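Local coordinates for protein UDP-glucose 4-epimerase (PDB 4WOK) that probably interconverts UDP-glucose and UDP-galactose by inverting the sugar at C4, using a tightly held NAD cofactor, at residues A11-G19 against Y75-A84; F22-L31 against V236-V244. The protein carries 2 engineered substitutions. All blocks are in the same frame, centred on the assembly; numbering follows the deposited sequence.

Contact 1 (11-19 with 75-84) pairs two central strands of the NAD-binding sheet, and contact 2 (22-31 with 236-244) lays two helices over one face of that sheet; their centres lie about 12 Å apart. Strand 13-17 runs through a glycine-rich turn into helix 22-33, so the two contacts share one strand-turn-helix unit. F83 joins them: its CZ packs 3.3 Å from T27 OG1, and its CE1 lies 3.5 Å from I23 CG2, while its ring also meets that of H243. Both contacts reach NAD, contact 1 beside its two riboses and adenine, contact 2 at its diphosphate and, through I23, the nicotinamide end.

Contact 1 of 2, residues A11-G19 against Y75-A84; sequences ANNVLVVGG and YAPVAVIHFA. Engineered in segment 75-84: A76 (natural residue Val). With NAD (nicotinamide-adenine-dinucleotide), chain B.
Residues 13-17 and 79-82 run side by side as parallel strands, their axes 4.8 Å apart at closest approach and 17° from parallel. L15 is bonded through both its N and its O: N donates to A79 O, and O accepts from I81 N at 2.9 Å. V17 repeats the pattern with I81 O and F83 N, and V78 N donates to N13 O at the start of the pair. The strand leaves through a type II turn from V16 to G19, in which G18 takes a positive phi.

The amide of N13 lies roughly perpendicular to the Y75 ring, with ND2 at the ring edge. ND2 reaches Y75 O at 2.9 Å in a nearly straight bond (171°), in the carbonyl plane on a lone pair, so the end of helix 65-75 is tied to the strand. A water bridges A11 N, N13 N and O of the engineered A76. On one face of the sheet V14 CG1 touches I81 CD1 at 4.0 Å, and V16 CG1 comes to the edge of the F83 ring at CD2. V16 CG1 reaches that edge because it stands anti to the backbone N (chi1 -173°). On the other face L15 CB rests on the P77 ring, V17 CG2 meets V80 CG1 at 3.8 Å, and V17 CG1 touches A84 CB at 3.6 Å. Helix 96-116 packs over V17 and V80, and H82 NE2 bonds to T107.

This is the central strand pair of a Rossmann fold. Apolar branches fill both faces, while hydrogen bonds to strand 79-82 on one side and, through V14 and V16, to strand 37-42 on the other hold the buried backbone. The parallel register ends both strands at the cofactor, with G18 CA and A84 CA beside O4B and F83 O beside C3D.

Contact 2 of 2, residues F22-L31 against V236-V244; sequences FIGSHTAKLL and VTDLARAHV. With NAD (nicotinamide-adenine-dinucleotide), chain B.
V236, the first residue of its helix, wedges between two rings of helix 22-33. Its CG2 sits over a face of F22, 4.1 Å from the ring centroid, while CG1 lies over a face of H26, 3.7 Å from that centroid, both as CH-pi contacts; CG2 also touches H26 CG, and CB lies on F22 CZ. With chi1 at 59°, CG1 lies between the backbone N and carbonyl carbon, which turns it to H26 and leaves CG2 anti to the N. The H26 ring is fixed by ND1 bonding to F22 O at 2.8 Å, the acceptor close to the ring plane.

L239 CD1 then meets I23 CD1 at 4.0 Å, where I23 also borders the nicotinamide end of NAD. The two helices cross at -61°, and the first of them is the helix that follows the glycine-rich turn of the Rossmann fold: its N-terminal amides, F22 N and I23 N, donate to O2A and O1N of the cofactor diphosphate.

At A240 the backbones come together, its CA only 4.3 Å from that of T27. T27 OG1 donates to I23 O, which T27 N reaches from the opposite face of the carbonyl plane, while A240 CA packs on OG1. R241 offers its CA to L30 CD2 at 3.5 Å, and its NH1 forms a salt bridge with D238 OD1 in the same helix and also bonds to H313 O. H243 CB approaches T27 CG2, and V244 CG2 finally lodges against both L30 CD2 and L31 CD2.

Contact 1 of 2, residues A11-G19 against Y75-A84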
loop_
_atom_site.group_PDB
_atom_site.type_symbol
_atom_site.label_atom_id
_atom_site.label_comp_id
_atom_site.label_asym_id
_atom_site.label_seq_id
_atom_site.Cartn_x
_atom_site.Cartn_y
_atom_site.Cartn_z
ATOM N N ALA A 11 -25.481 7.024 -0.295
ATOM C CA ALA A 11 -26.084 5.777 0.166
ATOM C C ALA A 11 -24.998 4.823 0.642
ATOM O O ALA A 11 -24.639 4.811 1.821
ATOM C CB ALA A 11 -26.919 5.134 -0.934
ATOM N N ASN A 12 -24.465 4.017 -0.265
ATOM C CA ASN A 12 -23.400 3.124 0.144
ATOM C C ASN A 12 -22.338 2.932 -0.940
ATOM O O ASN A 12 -21.525 2.026 -0.831
ATOM C CB ASN A 12 -23.975 1.764 0.585
ATOM C CG ASN A 12 -24.478 0.932 -0.579
ATOM O OD1 ASN A 12 -24.923 1.470 -1.597
ATOM N ND2 ASN A 12 -24.407 -0.395 -0.436
ATOM N N ASN A 13 -22.328 3.793 -1.964
ATOM C CA ASN A 13 -21.218 3.757 -2.941
ATOM C C ASN A 13 -19.925 4.261 -2.309
ATOM O O ASN A 13 -19.916 5.304 -1.646
ATOM C CB ASN A 13 -21.538 4.594 -4.183
ATOM C CG ASN A 13 -22.664 4.015 -5.012
ATOM O OD1 ASN A 13 -22.808 2.793 -5.126
ATOM N ND2 ASN A 13 -23.471 4.894 -5.604
ATOM N N VAL A 14 -18.838 3.527 -2.518
ATOM C CA VAL A 14 -17.526 3.967 -2.086
ATOM C C VAL A 14 -16.637 3.968 -3.315
ATOM O O VAL A 14 -16.527 2.964 -4.008
ATOM C CB VAL A 14 -16.954 3.062 -0.974
ATOM C CG1 VAL A 14 -15.496 3.411 -0.674
ATOM C CG2 VAL A 14 -17.807 3.218 0.295
ATOM N N LEU A 15 -16.066 5.125 -3.632
ATOM C CA LEU A 15 -15.245 5.244 -4.824
ATOM C C LEU A 15 -13.819 4.780 -4.507
ATOM O O LEU A 15 -13.134 5.354 -3.663
ATOM C CB LEU A 15 -15.238 6.682 -5.344
ATOM C CG LEU A 15 -14.496 6.879 -6.668
ATOM C CD1 LEU A 15 -15.304 6.228 -7.793
ATOM C CD2 LEU A 15 -14.298 8.374 -6.920
ATOM N N VAL A 16 -13.391 3.724 -5.177
ATOM C CA VAL A 16 -12.063 3.173 -4.945
ATOM C C VAL A 16 -11.189 3.526 -6.132
ATOM O O VAL A 16 -11.204 2.868 -7.175
ATOM C CB VAL A 16 -12.105 1.656 -4.732
ATOM C CG1 VAL A 16 -10.732 1.151 -4.316
ATOM C CG2 VAL A 16 -13.156 1.299 -3.654
ATOM N N VAL A 17 -10.444 4.606 -5.961
ATOM C CA VAL A 17 -9.583 5.123 -6.993
ATOM C C VAL A 17 -8.279 4.312 -6.991
ATOM O O VAL A 17 -7.630 4.203 -5.964
ATOM C CB VAL A 17 -9.332 6.617 -6.750
ATOM C CG1 VAL A 17 -8.491 7.176 -7.844
ATOM C CG2 VAL A 17 -10.674 7.369 -6.703
ATOM N N GLY A 18 -7.910 3.731 -8.127
ATOM C CA GLY A 18 -6.818 2.762 -8.143
ATOM C C GLY A 18 -7.308 1.378 -7.730
ATOM O O GLY A 18 -6.516 0.492 -7.390
ATOM N N GLY A 19 -8.624 1.183 -7.776
ATOM C CA GLY A 19 -9.251 -0.056 -7.323
ATOM C C GLY A 19 -9.086 -1.296 -8.191
ATOM O O GLY A 19 -9.577 -2.379 -7.840
ATOM N N TYR A 75 -22.248 8.849 -8.766
ATOM C CA TYR A 75 -22.282 7.837 -7.712
ATOM C C TYR A 75 -22.457 8.405 -6.299
ATOM O O TYR A 75 -22.773 7.651 -5.375
ATOM C CB TYR A 75 -21.018 6.973 -7.767
ATOM C CG TYR A 75 -21.000 6.032 -8.950
ATOM C CD1 TYR A 75 -21.690 4.834 -8.908
ATOM C CD2 TYR A 75 -20.313 6.357 -10.123
ATOM C CE1 TYR A 75 -21.695 3.974 -9.986
ATOM C CE2 TYR A 75 -20.315 5.502 -11.210
ATOM C CZ TYR A 75 -21.004 4.308 -11.128
ATOM O OH TYR A 75 -21.031 3.446 -12.192
ATOM N N ALA A 76 -22.278 9.718 -6.132
ATOM C CA ALA A 76 -22.398 10.358 -4.816
ATOM C C ALA A 76 -21.761 9.516 -3.710
ATOM O O ALA A 76 -22.435 9.143 -2.739
ATOM C CB ALA A 76 -23.893 10.630 -4.480
ATOM N N PRO A 77 -20.470 9.196 -3.852
ATOM C CA PRO A 77 -19.872 8.243 -2.915
ATOM C C PRO A 77 -19.800 8.781 -1.496
ATOM O O PRO A 77 -19.573 9.979 -1.313
ATOM C CB PRO A 77 -18.468 8.026 -3.477
ATOM C CG PRO A 77 -18.178 9.235 -4.279
ATOM C CD PRO A 77 -19.485 9.733 -4.810
ATOM N N VAL A 78 -19.991 7.908 -0.509
ATOM C CA VAL A 78 -19.916 8.320 0.887
ATOM C C VAL A 78 -18.467 8.500 1.331
ATOM O O VAL A 78 -18.199 9.102 2.370
ATOM C CB VAL A 78 -20.602 7.306 1.819
ATOM C CG1 VAL A 78 -22.028 7.061 1.367
ATOM C CG2 VAL A 78 -19.807 6.002 1.847
ATOM N N ALA A 79 -17.536 7.955 0.553
ATOM C CA ALA A 79 -16.116 8.111 0.815
ATOM C C ALA A 79 -15.333 7.811 -0.453
ATOM O O ALA A 79 -15.825 7.105 -1.343
ATOM C CB ALA A 79 -15.655 7.181 1.939
ATOM N N VAL A 80 -14.108 8.329 -0.508
ATOM C CA VAL A 80 -13.182 8.069 -1.604
ATOM C C VAL A 80 -11.903 7.473 -1.010
ATOM O O VAL A 80 -11.337 8.032 -0.076
ATOM C CB VAL A 80 -12.858 9.358 -2.393
ATOM C CG1 VAL A 80 -11.821 9.095 -3.507
ATOM C CG2 VAL A 80 -14.133 9.952 -2.974
ATOM N N ILE A 81 -11.478 6.321 -1.524
ATOM C CA ILE A 81 -10.214 5.729 -1.108
ATOM C C ILE A 81 -9.229 5.862 -2.273
ATOM O O ILE A 81 -9.501 5.407 -3.384
ATOM C CB ILE A 81 -10.370 4.270 -0.708
ATOM C CG1 ILE A 81 -11.579 4.106 0.232
ATOM C CG2 ILE A 81 -9.108 3.785 -0.009
ATOM C CD1 ILE A 81 -11.787 2.676 0.678
ATOM N N HIS A 82 -8.094 6.490 -1.998
ATOM C CA HIS A 82 -7.164 6.906 -3.040
ATOM C C HIS A 82 -5.937 5.997 -3.033
ATOM O O HIS A 82 -5.043 6.159 -2.206
ATOM C CB HIS A 82 -6.773 8.367 -2.821
ATOM C CG HIS A 82 -5.789 8.893 -3.826
ATOM N ND1 HIS A 82 -5.540 8.257 -5.022
ATOM C CD2 HIS A 82 -5.022 10.008 -3.817
ATOM C CE1 HIS A 82 -4.640 8.956 -5.706
ATOM N NE2 HIS A 82 -4.304 10.013 -4.994
ATOM N N PHE A 83 -5.920 5.027 -3.946
ATOM C CA PHE A 83 -4.768 4.141 -4.157
ATOM C C PHE A 83 -4.005 4.451 -5.448
ATOM O O PHE A 83 -3.046 3.759 -5.784
ATOM C CB PHE A 83 -5.197 2.675 -4.266
ATOM C CG PHE A 83 -5.815 2.099 -3.020
ATOM C CD1 PHE A 83 -5.025 1.741 -1.940
ATOM C CD2 PHE A 83 -7.185 1.859 -2.958
ATOM C CE1 PHE A 83 -5.605 1.170 -0.788
ATOM C CE2 PHE A 83 -7.758 1.294 -1.823
ATOM C CZ PHE A 83 -6.964 0.952 -0.742
ATOM N N ALA A 84 -4.477 5.433 -6.203
ATOM C CA ALA A 84 -4.024 5.610 -7.576
ATOM C C ALA A 84 -2.698 6.359 -7.607
ATOM O O ALA A 84 -2.652 7.576 -7.638
ATOM C CB ALA A 84 -5.077 6.352 -8.383
HETATM P PA NAD B . -0.864 -1.074 -7.960
HETATM O O1A NAD B . -0.075 -0.378 -9.052
HETATM O O2A NAD B . -1.274 -2.516 -8.008
HETATM O O5B NAD B . -2.374 -0.225 -7.924
HETATM C C5B NAD B . -2.236 1.082 -8.436
HETATM C C4B NAD B . -3.572 1.345 -9.179
HETATM O O4B NAD B . -3.697 2.737 -9.502
HETATM C C3B NAD B . -3.429 0.549 -10.481
HETATM O O3B NAD B . -4.623 -0.169 -10.669
HETATM C C2B NAD B . -3.245 1.665 -11.539
HETATM O O2B NAD B . -3.785 1.291 -12.745
HETATM C C1B NAD B . -4.076 2.831 -10.889
HETATM N N9A NAD B . -3.586 4.161 -11.300
HETATM C C8A NAD B . -2.267 4.665 -11.285
HETATM N N7A NAD B . -2.198 5.935 -11.700
HETATM C C5A NAD B . -3.526 6.267 -12.000
HETATM C C6A NAD B . -4.110 7.455 -12.491
HETATM N N6A NAD B . -3.327 8.551 -12.770
HETATM N N1A NAD B . -5.448 7.512 -12.689
HETATM C C2A NAD B . -6.184 6.389 -12.407
HETATM N N3A NAD B . -5.758 5.179 -11.942
HETATM C C4A NAD B . -4.404 5.175 -11.746
HETATM O O3 NAD B . -0.030 -0.554 -6.687
HETATM P PN NAD B . -0.523 -1.058 -5.233
HETATM O O1N NAD B . -1.898 -1.644 -5.082
HETATM O O2N NAD B . 0.721 -1.589 -4.610
HETATM O O5D NAD B . -0.533 0.328 -4.200
HETATM C C5D NAD B . -1.427 1.253 -4.578
HETATM C C4D NAD B . -1.381 2.329 -3.493
HETATM O O4D NAD B . -0.729 1.765 -2.283
HETATM C C3D NAD B . -0.468 3.483 -3.955
HETATM O O3D NAD B . -0.992 4.633 -3.371
HETATM C C2D NAD B . 0.862 3.095 -3.301
HETATM O O2D NAD B . 1.695 4.150 -3.026
HETATM C C1D NAD B . 0.290 2.645 -1.936
HETATM N N1N NAD B . 1.394 1.864 -1.180
HETATM C C2N NAD B . 1.697 0.583 -1.634
HETATM C C3N NAD B . 2.706 -0.148 -0.953
HETATM C C7N NAD B . 3.045 -1.534 -1.434
HETATM O O7N NAD B . 3.894 -2.208 -0.843
HETATM N N7N NAD B . 2.387 -2.028 -2.544
HETATM C C4N NAD B . 3.364 0.438 0.130
HETATM C C5N NAD B . 3.037 1.726 0.555
HETATM C C6N NAD B . 2.039 2.445 -0.117
HETATM O O HOH W 1 -23.558 6.615 -2.280
#

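Contact 2 of 2, residues F22-L31 against V236-V244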
loop_
_atom_site.group_PDB
_atom_site.type_symbol
_atom_site.label_atom_id
_atom_site.label_comp_id
_atom_site.label_asym_id
_atom_site.label_seq_id
_atom_site.Cartn_x
_atom_site.Cartn_y
_atom_site.Cartn_z
ATOM N N PHE A 22 -3.476 -3.984 -6.889
ATOM C CA PHE A 22 -3.295 -5.000 -5.851
ATOM C C PHE A 22 -4.068 -4.663 -4.558
ATOM O O PHE A 22 -5.030 -5.353 -4.182
ATOM C CB PHE A 22 -1.791 -5.153 -5.589
ATOM C CG PHE A 22 -1.437 -6.081 -4.447
ATOM C CD1 PHE A 22 -2.068 -7.312 -4.296
ATOM C CD2 PHE A 22 -0.430 -5.734 -3.554
ATOM C CE1 PHE A 22 -1.727 -8.166 -3.239
ATOM C CE2 PHE A 22 -0.082 -6.575 -2.512
ATOM C CZ PHE A 22 -0.725 -7.796 -2.354
ATOM N N ILE A 23 -3.680 -3.599 -3.872
ATOM C CA ILE A 23 -4.337 -3.281 -2.602
ATOM C C ILE A 23 -5.783 -2.783 -2.810
ATOM O O ILE A 23 -6.670 -3.076 -1.997
ATOM C CB ILE A 23 -3.516 -2.228 -1.827
ATOM C CG1 ILE A 23 -2.072 -2.722 -1.664
ATOM C CG2 ILE A 23 -4.108 -1.967 -0.474
ATOM C CD1 ILE A 23 -1.126 -1.653 -1.120
ATOM N N GLY A 24 -6.008 -2.029 -3.882
ATOM C CA GLY A 24 -7.324 -1.459 -4.164
ATOM C C GLY A 24 -8.359 -2.540 -4.446
ATOM O O GLY A 24 -9.487 -2.443 -3.990
ATOM N N SER A 25 -7.983 -3.570 -5.203
ATOM C CA SER A 25 -8.928 -4.640 -5.516
ATOM C C SER A 25 -9.261 -5.437 -4.259
ATOM O O SER A 25 -10.424 -5.805 -4.053
ATOM C CB SER A 25 -8.394 -5.573 -6.619
ATOM O OG SER A 25 -7.184 -6.227 -6.233
ATOM N N HIS A 26 -8.266 -5.693 -3.406
ATOM C CA HIS A 26 -8.554 -6.368 -2.134
ATOM C C HIS A 26 -9.500 -5.538 -1.261
ATOM O O HIS A 26 -10.347 -6.079 -0.528
ATOM C CB HIS A 26 -7.265 -6.662 -1.365
ATOM C CG HIS A 26 -6.528 -7.867 -1.866
ATOM N ND1 HIS A 26 -5.702 -7.827 -2.965
ATOM C CD2 HIS A 26 -6.496 -9.145 -1.410
ATOM C CE1 HIS A 26 -5.192 -9.034 -3.174
ATOM N NE2 HIS A 26 -5.659 -9.848 -2.246
ATOM N N THR A 27 -9.340 -4.223 -1.332
ATOM C CA THR A 27 -10.166 -3.325 -0.535
ATOM C C THR A 27 -11.590 -3.276 -1.078
ATOM O O THR A 27 -12.553 -3.253 -0.306
ATOM C CB THR A 27 -9.548 -1.920 -0.498
ATOM O OG1 THR A 27 -8.255 -2.015 0.115
ATOM C CG2 THR A 27 -10.439 -0.939 0.290
ATOM N N ALA A 28 -11.726 -3.279 -2.404
ATOM C CA ALA A 28 -13.047 -3.377 -3.039
ATOM C C ALA A 28 -13.773 -4.667 -2.629
ATOM O O ALA A 28 -14.962 -4.644 -2.288
ATOM C CB ALA A 28 -12.907 -3.306 -4.555
ATOM N N LYS A 29 -13.065 -5.796 -2.672
ATOM C CA LYS A 29 -13.639 -7.069 -2.221
ATOM C C LYS A 29 -14.151 -6.957 -0.790
ATOM O O LYS A 29 -15.265 -7.403 -0.475
ATOM C CB LYS A 29 -12.594 -8.192 -2.323
ATOM C CG LYS A 29 -13.052 -9.553 -1.782
ATOM C CD LYS A 29 -12.004 -10.634 -2.085
ATOM C CE LYS A 29 -12.539 -12.043 -1.868
ATOM N NZ LYS A 29 -12.572 -12.416 -0.431
ATOM N N LEU A 30 -13.345 -6.357 0.079
ATOM C CA LEU A 30 -13.722 -6.252 1.481
ATOM C C LEU A 30 -14.911 -5.321 1.660
ATOM O O LEU A 30 -15.835 -5.627 2.419
ATOM C CB LEU A 30 -12.557 -5.760 2.337
ATOM C CG LEU A 30 -12.872 -5.948 3.822
ATOM C CD1 LEU A 30 -12.543 -7.359 4.256
ATOM C CD2 LEU A 30 -12.161 -4.936 4.694
ATOM N N LEU A 31 -14.883 -4.187 0.967
ATOM C CA LEU A 31 -15.987 -3.238 1.051
ATOM C C LEU A 31 -17.298 -3.938 0.737
ATOM O O LEU A 31 -18.283 -3.775 1.455
ATOM C CB LEU A 31 -15.770 -2.053 0.086
ATOM C CG LEU A 31 -14.810 -0.968 0.576
ATOM C CD1 LEU A 31 -14.275 -0.101 -0.600
ATOM C CD2 LEU A 31 -15.486 -0.071 1.605
ATOM N N VAL A 236 -2.049 -7.727 2.783
ATOM C CA VAL A 236 -2.926 -6.846 2.015
ATOM C C VAL A 236 -4.382 -6.873 2.516
ATOM O O VAL A 236 -5.111 -5.874 2.419
ATOM C CB VAL A 236 -2.872 -7.217 0.518
ATOM C CG1 VAL A 236 -3.309 -8.665 0.310
ATOM C CG2 VAL A 236 -3.703 -6.249 -0.323
ATOM N N THR A 237 -4.813 -8.005 3.062
ATOM C CA THR A 237 -6.168 -8.075 3.605
ATOM C C THR A 237 -6.281 -7.206 4.852
ATOM O O THR A 237 -7.315 -6.563 5.077
ATOM C CB THR A 237 -6.579 -9.519 3.929
ATOM O OG1 THR A 237 -6.508 -10.298 2.728
ATOM C CG2 THR A 237 -8.010 -9.560 4.462
ATOM N N ASP A 238 -5.225 -7.187 5.662
ATOM C CA ASP A 238 -5.160 -6.279 6.803
ATOM C C ASP A 238 -5.203 -4.826 6.325
ATOM O O ASP A 238 -5.831 -3.979 6.954
ATOM C CB ASP A 238 -3.897 -6.525 7.632
ATOM C CG ASP A 238 -4.061 -7.670 8.634
ATOM O OD1 ASP A 238 -5.174 -7.814 9.189
ATOM O OD2 ASP A 238 -3.080 -8.420 8.860
ATOM N N LEU A 239 -4.533 -4.536 5.215
ATOM C CA LEU A 239 -4.586 -3.180 4.652
ATOM C C LEU A 239 -6.003 -2.842 4.225
ATOM O O LEU A 239 -6.486 -1.744 4.494
ATOM C CB LEU A 239 -3.615 -3.029 3.469
ATOM C CG LEU A 239 -2.138 -2.991 3.862
ATOM C CD1 LEU A 239 -1.261 -3.085 2.628
ATOM C CD2 LEU A 239 -1.811 -1.746 4.670
ATOM N N ALA A 240 -6.667 -3.780 3.557
ATOM C CA ALA A 240 -8.067 -3.592 3.180
ATOM C C ALA A 240 -8.908 -3.268 4.416
ATOM O O ALA A 240 -9.647 -2.287 4.440
ATOM C CB ALA A 240 -8.607 -4.831 2.480
ATOM N N ARG A 241 -8.757 -4.086 5.453
ATOM C CA ARG A 241 -9.493 -3.870 6.701
ATOM C C ARG A 241 -9.305 -2.447 7.248
ATOM O O ARG A 241 -10.280 -1.778 7.601
ATOM C CB ARG A 241 -9.067 -4.903 7.754
ATOM C CG ARG A 241 -9.399 -6.353 7.383
ATOM C CD ARG A 241 -8.976 -7.349 8.494
ATOM N NE ARG A 241 -9.402 -6.884 9.813
ATOM C CZ ARG A 241 -8.569 -6.521 10.784
ATOM N NH1 ARG A 241 -7.258 -6.605 10.604
ATOM N NH2 ARG A 241 -9.049 -6.091 11.943
ATOM N N ALA A 242 -8.060 -1.983 7.304
ATOM C CA ALA A 242 -7.775 -0.665 7.868
ATOM C C ALA A 242 -8.369 0.474 7.034
ATOM O O ALA A 242 -8.837 1.477 7.578
ATOM C CB ALA A 242 -6.294 -0.472 8.006
ATOM N N HIS A 243 -8.329 0.337 5.714
ATOM C CA HIS A 243 -8.860 1.392 4.856
ATOM C C HIS A 243 -10.366 1.482 5.023
ATOM O O HIS A 243 -10.938 2.576 4.976
ATOM C CB HIS A 243 -8.493 1.147 3.394
ATOM C CG HIS A 243 -7.067 1.467 3.065
ATOM N ND1 HIS A 243 -6.007 0.734 3.554
ATOM C CD2 HIS A 243 -6.527 2.441 2.291
ATOM C CE1 HIS A 243 -4.873 1.242 3.092
ATOM N NE2 HIS A 243 -5.160 2.277 2.321
ATOM N N VAL A 244 -11.024 0.342 5.244
ATOM C CA VAL A 244 -12.468 0.391 5.461
ATOM C C VAL A 244 -12.768 0.905 6.878
ATOM O O VAL A 244 -13.724 1.668 7.080
ATOM C CB VAL A 244 -13.144 -0.983 5.217
ATOM C CG1 VAL A 244 -14.626 -0.919 5.535
ATOM C CG2 VAL A 244 -12.940 -1.414 3.766
HETATM P PA NAD B . -0.864 -1.074 -7.960
HETATM O O1A NAD B . -0.075 -0.378 -9.052
HETATM O O2A NAD B . -1.274 -2.516 -8.008
HETATM O O5B NAD B . -2.374 -0.225 -7.924
HETATM C C5B NAD B . -2.236 1.082 -8.436
HETATM C C4B NAD B . -3.572 1.345 -9.179
HETATM O O4B NAD B . -3.697 2.737 -9.502
HETATM C C3B NAD B . -3.429 0.549 -10.481
HETATM O O3B NAD B . -4.623 -0.169 -10.669
HETATM C C2B NAD B . -3.245 1.665 -11.539
HETATM O O2B NAD B . -3.785 1.291 -12.745
HETATM C C1B NAD B . -4.076 2.831 -10.889
HETATM N N9A NAD B . -3.586 4.161 -11.300
HETATM C C8A NAD B . -2.267 4.665 -11.285
HETATM N N7A NAD B . -2.198 5.935 -11.700
HETATM C C5A NAD B . -3.526 6.267 -12.000
HETATM C C6A NAD B . -4.110 7.455 -12.491
HETATM N N6A NAD B . -3.327 8.551 -12.770
HETATM N N1A NAD B . -5.448 7.512 -12.689
HETATM C C2A NAD B . -6.184 6.389 -12.407
HETATM N N3A NAD B . -5.758 5.179 -11.942
HETATM C C4A NAD B . -4.404 5.175 -11.746
HETATM O O3 NAD B . -0.030 -0.554 -6.687
HETATM P PN NAD B . -0.523 -1.058 -5.233
HETATM O O1N NAD B . -1.898 -1.644 -5.082
HETATM O O2N NAD B . 0.721 -1.589 -4.610
HETATM O O5D NAD B . -0.533 0.328 -4.200
HETATM C C5D NAD B . -1.427 1.253 -4.578
HETATM C C4D NAD B . -1.381 2.329 -3.493
HETATM O O4D NAD B . -0.729 1.765 -2.283
HETATM C C3D NAD B . -0.468 3.483 -3.955
HETATM O O3D NAD B . -0.992 4.633 -3.371
HETATM C C2D NAD B . 0.862 3.095 -3.301
HETATM O O2D NAD B . 1.695 4.150 -3.026
HETATM C C1D NAD B . 0.290 2.645 -1.936
HETATM N N1N NAD B . 1.394 1.864 -1.180
HETATM C C2N NAD B . 1.697 0.583 -1.634
HETATM C C3N NAD B . 2.706 -0.148 -0.953
HETATM C C7N NAD B . 3.045 -1.534 -1.434
HETATM O O7N NAD B . 3.894 -2.208 -0.843
HETATM N N7N NAD B . 2.387 -2.028 -2.544
HETATM C C4N NAD B . 3.364 0.438 0.130
HETATM C C5N NAD B . 3.037 1.726 0.555
HETATM C C6N NAD B . 2.039 2.445 -0.117
#